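Local coordinates for ralf, proline/betaine transporter (Legionella pneumophila, PDB 4D7Q), which probably acts as a guanine nucleotide exchange factor, here as an engineered fusion of a Legionella RalF Sec7 domain with a Rickettsia RalF capping domain, at residues P107-K112 and E279-K284. The protein carries 2 engineered substitutions. Sequence-based numbering, arbitrary orientation.
Sequences PGEAQK and EIQVYK. With GOL (glycerol), chain G.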
loop_
_atom_site.group_PDB
_atom_site.type_symbol
_atom_site.label_atom_id
_atom_site.label_comp_id
_atom_site.label_asym_id
_atom_site.label_seq_id
_atom_site.Cartn_x
_atom_site.Cartn_y
_atom_site.Cartn_z
ATOM N N PRO A 107 0.630 -1.355 4.424
ATOM C CA PRO A 107 0.819 0.012 3.886
ATOM C C PRO A 107 -0.512 0.766 3.834
ATOM O O PRO A 107 -1.590 0.136 3.812
ATOM C CB PRO A 107 1.384 -0.230 2.474
ATOM C CG PRO A 107 0.934 -1.583 2.097
ATOM C CD PRO A 107 0.817 -2.388 3.376
ATOM N N GLY A 108 -0.412 2.095 3.839
ATOM C CA GLY A 108 -1.566 2.988 3.775
ATOM C C GLY A 108 -1.799 3.563 2.391
ATOM O O GLY A 108 -2.586 4.495 2.237
ATOM N N GLU A 109 -1.084 3.033 1.381
ATOM C CA GLU A 109 -1.206 3.438 -0.027
ATOM C C GLU A 109 -1.970 2.362 -0.771
ATOM O O GLU A 109 -1.697 1.175 -0.566
ATOM C CB GLU A 109 0.164 3.672 -0.662
ATOM C CG GLU A 109 0.856 4.895 -0.093
ATOM C CD GLU A 109 2.321 4.937 -0.446
ATOM O OE1 GLU A 109 2.652 5.065 -1.647
ATOM O OE2 GLU A 109 3.137 4.731 0.475
ATOM N N ALA A 110 -2.990 2.765 -1.556
ATOM C CA ALA A 110 -3.875 1.822 -2.241
ATOM C C ALA A 110 -3.136 0.834 -3.160
ATOM O O ALA A 110 -3.424 -0.361 -3.117
ATOM C CB ALA A 110 -4.927 2.567 -3.037
ATOM N N GLN A 111 -2.233 1.336 -4.011
ATOM C CA GLN A 111 -1.510 0.467 -4.970
ATOM C C GLN A 111 -0.647 -0.563 -4.278
ATOM O O GLN A 111 -0.509 -1.680 -4.781
ATOM C CB GLN A 111 -0.647 1.291 -5.922
ATOM C CG GLN A 111 -1.409 2.209 -6.865
ATOM C CD GLN A 111 -0.400 2.811 -7.808
ATOM O OE1 GLN A 111 0.337 2.101 -8.495
ATOM N NE2 GLN A 111 -0.229 4.107 -7.751
ATOM N N LYS A 112 -0.098 -0.191 -3.098
ATOM C CA LYS A 112 0.709 -1.057 -2.245
ATOM C C LYS A 112 -0.163 -2.149 -1.607
ATOM O O LYS A 112 0.179 -3.331 -1.696
ATOM C CB LYS A 112 1.473 -0.233 -1.206
ATOM C CG LYS A 112 2.578 0.605 -1.838
ATOM C CD LYS A 112 3.442 1.312 -0.834
ATOM C CE LYS A 112 4.568 2.011 -1.562
ATOM N NZ LYS A 112 5.164 3.036 -0.690
ATOM N N GLU A 279 4.622 12.917 -7.041
ATOM C CA GLU A 279 3.275 12.368 -7.142
ATOM C C GLU A 279 2.365 12.760 -5.972
ATOM O O GLU A 279 2.793 12.722 -4.814
ATOM C CB GLU A 279 3.399 10.833 -7.256
ATOM C CG GLU A 279 2.112 10.040 -7.126
ATOM C CD GLU A 279 2.316 8.544 -6.979
ATOM O OE1 GLU A 279 3.375 8.126 -6.463
ATOM O OE2 GLU A 279 1.410 7.783 -7.381
ATOM N N ILE A 280 1.105 13.129 -6.284
ATOM C CA ILE A 280 0.100 13.405 -5.261
ATOM C C ILE A 280 -0.914 12.272 -5.305
ATOM O O ILE A 280 -1.701 12.193 -6.245
ATOM C CB ILE A 280 -0.647 14.777 -5.308
ATOM C CG1 ILE A 280 0.264 16.002 -5.567
ATOM C CG2 ILE A 280 -1.468 14.947 -4.008
ATOM C CD1 ILE A 280 -0.571 17.329 -5.935
ATOM N N GLN A 281 -0.943 11.438 -4.267
ATOM C CA GLN A 281 -1.962 10.386 -4.163
ATOM C C GLN A 281 -3.132 10.992 -3.409
ATOM O O GLN A 281 -2.944 11.507 -2.306
ATOM C CB GLN A 281 -1.447 9.172 -3.429
ATOM C CG GLN A 281 -0.303 8.443 -4.135
ATOM C CD GLN A 281 0.209 7.371 -3.215
ATOM O OE1 GLN A 281 -0.554 6.549 -2.711
ATOM N NE2 GLN A 281 1.492 7.403 -2.913
ATOM N N VAL A 282 -4.319 10.995 -4.052
ATOM C CA VAL A 282 -5.579 11.566 -3.553
ATOM C C VAL A 282 -6.522 10.436 -3.085
ATOM O O VAL A 282 -6.855 9.537 -3.865
ATOM C CB VAL A 282 -6.283 12.484 -4.605
ATOM C CG1 VAL A 282 -7.641 13.004 -4.076
ATOM C CG2 VAL A 282 -5.382 13.662 -5.021
ATOM N N TYR A 283 -6.990 10.550 -1.835
ATOM C CA TYR A 283 -7.927 9.637 -1.179
ATOM C C TYR A 283 -9.086 10.384 -0.629
ATOM O O TYR A 283 -8.911 11.374 0.082
ATOM C CB TYR A 283 -7.263 8.896 -0.011
ATOM C CG TYR A 283 -6.110 8.027 -0.437
ATOM C CD1 TYR A 283 -4.837 8.568 -0.635
ATOM C CD2 TYR A 283 -6.286 6.667 -0.668
ATOM C CE1 TYR A 283 -3.781 7.780 -1.075
ATOM C CE2 TYR A 283 -5.225 5.863 -1.060
ATOM C CZ TYR A 283 -3.971 6.422 -1.251
ATOM O OH TYR A 283 -2.939 5.634 -1.679
ATOM N N LYS A 284 -10.278 9.913 -0.931
ATOM C CA LYS A 284 -11.497 10.517 -0.396
ATOM C C LYS A 284 -12.442 9.372 0.029
ATOM O O LYS A 284 -12.482 8.352 -0.684
ATOM C CB LYS A 284 -12.182 11.434 -1.432
ATOM C CG LYS A 284 -11.381 12.696 -1.805
ATOM C CD LYS A 284 -12.239 13.795 -2.428
ATOM C CE LYS A 284 -12.783 13.420 -3.786
ATOM N NZ LYS A 284 -13.982 14.227 -4.140
HETATM C C1 GOL G . 5.485 4.661 -6.246
HETATM O O1 GOL G . 5.342 3.532 -5.393
HETATM C C2 GOL G . 4.614 4.539 -7.476
HETATM O O2 GOL G . 5.180 5.328 -8.527
HETATM C C3 GOL G . 3.186 4.970 -7.225
HETATM O O3 GOL G . 2.609 5.528 -8.409
HETATM O O HOH W 1 -1.453 4.123 -4.221
#
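The turn at G108 and E109 and the first residues of helix 110-127 lie across strand 277-283, the short segments running 113° apart, with the CA atoms of E109 and Q281 8.1 Å from each other. The CB atoms of E279, Q281 and Y283 are directed from one face of the strand toward 107-112. Y283 OH accepts the amide N-H of A110 at 2.9 Å, nearly straight at 163°, with A110 N at the ring edge, in plane. A110 is the first residue of the helix, right after E109 at the N-cap position. Y283 OH donates to Q281 OE1 at 2.8 Å. A water accepts from Q111 N and donates to Q281 OE1. Q281 NE2 donates to E109 OE1 at 2.9 Å, 44° out of the carboxylate plane. Together these bonds set the rotation of the Q281 amide. The E109 and Q281 side chains cross at about a right angle. Q302 NE2 is a weak second partner of E109 OE1. E109 OE2 forms a salt bridge with K112 NZ at 2.9 Å, and K112 forms another with D66. A110 CB packs on Y283 CE2 at 3.9 Å. Beside Q111, a glycerol, probably from the crystallisation liquor, donates from O3 to E279 OE2, which is also hydrogen-bonded to S267 OG. The contact joins the Legionella Sec7 and Rickettsia capping parts of the engineered fusion, so it is not a natural pairing. Strand 277-283 runs between strands 264-271 and 297-303. Y264 of the former meets the Y283 ring, planes about 35° apart; K298 of the latter makes a cation-pi contact with it.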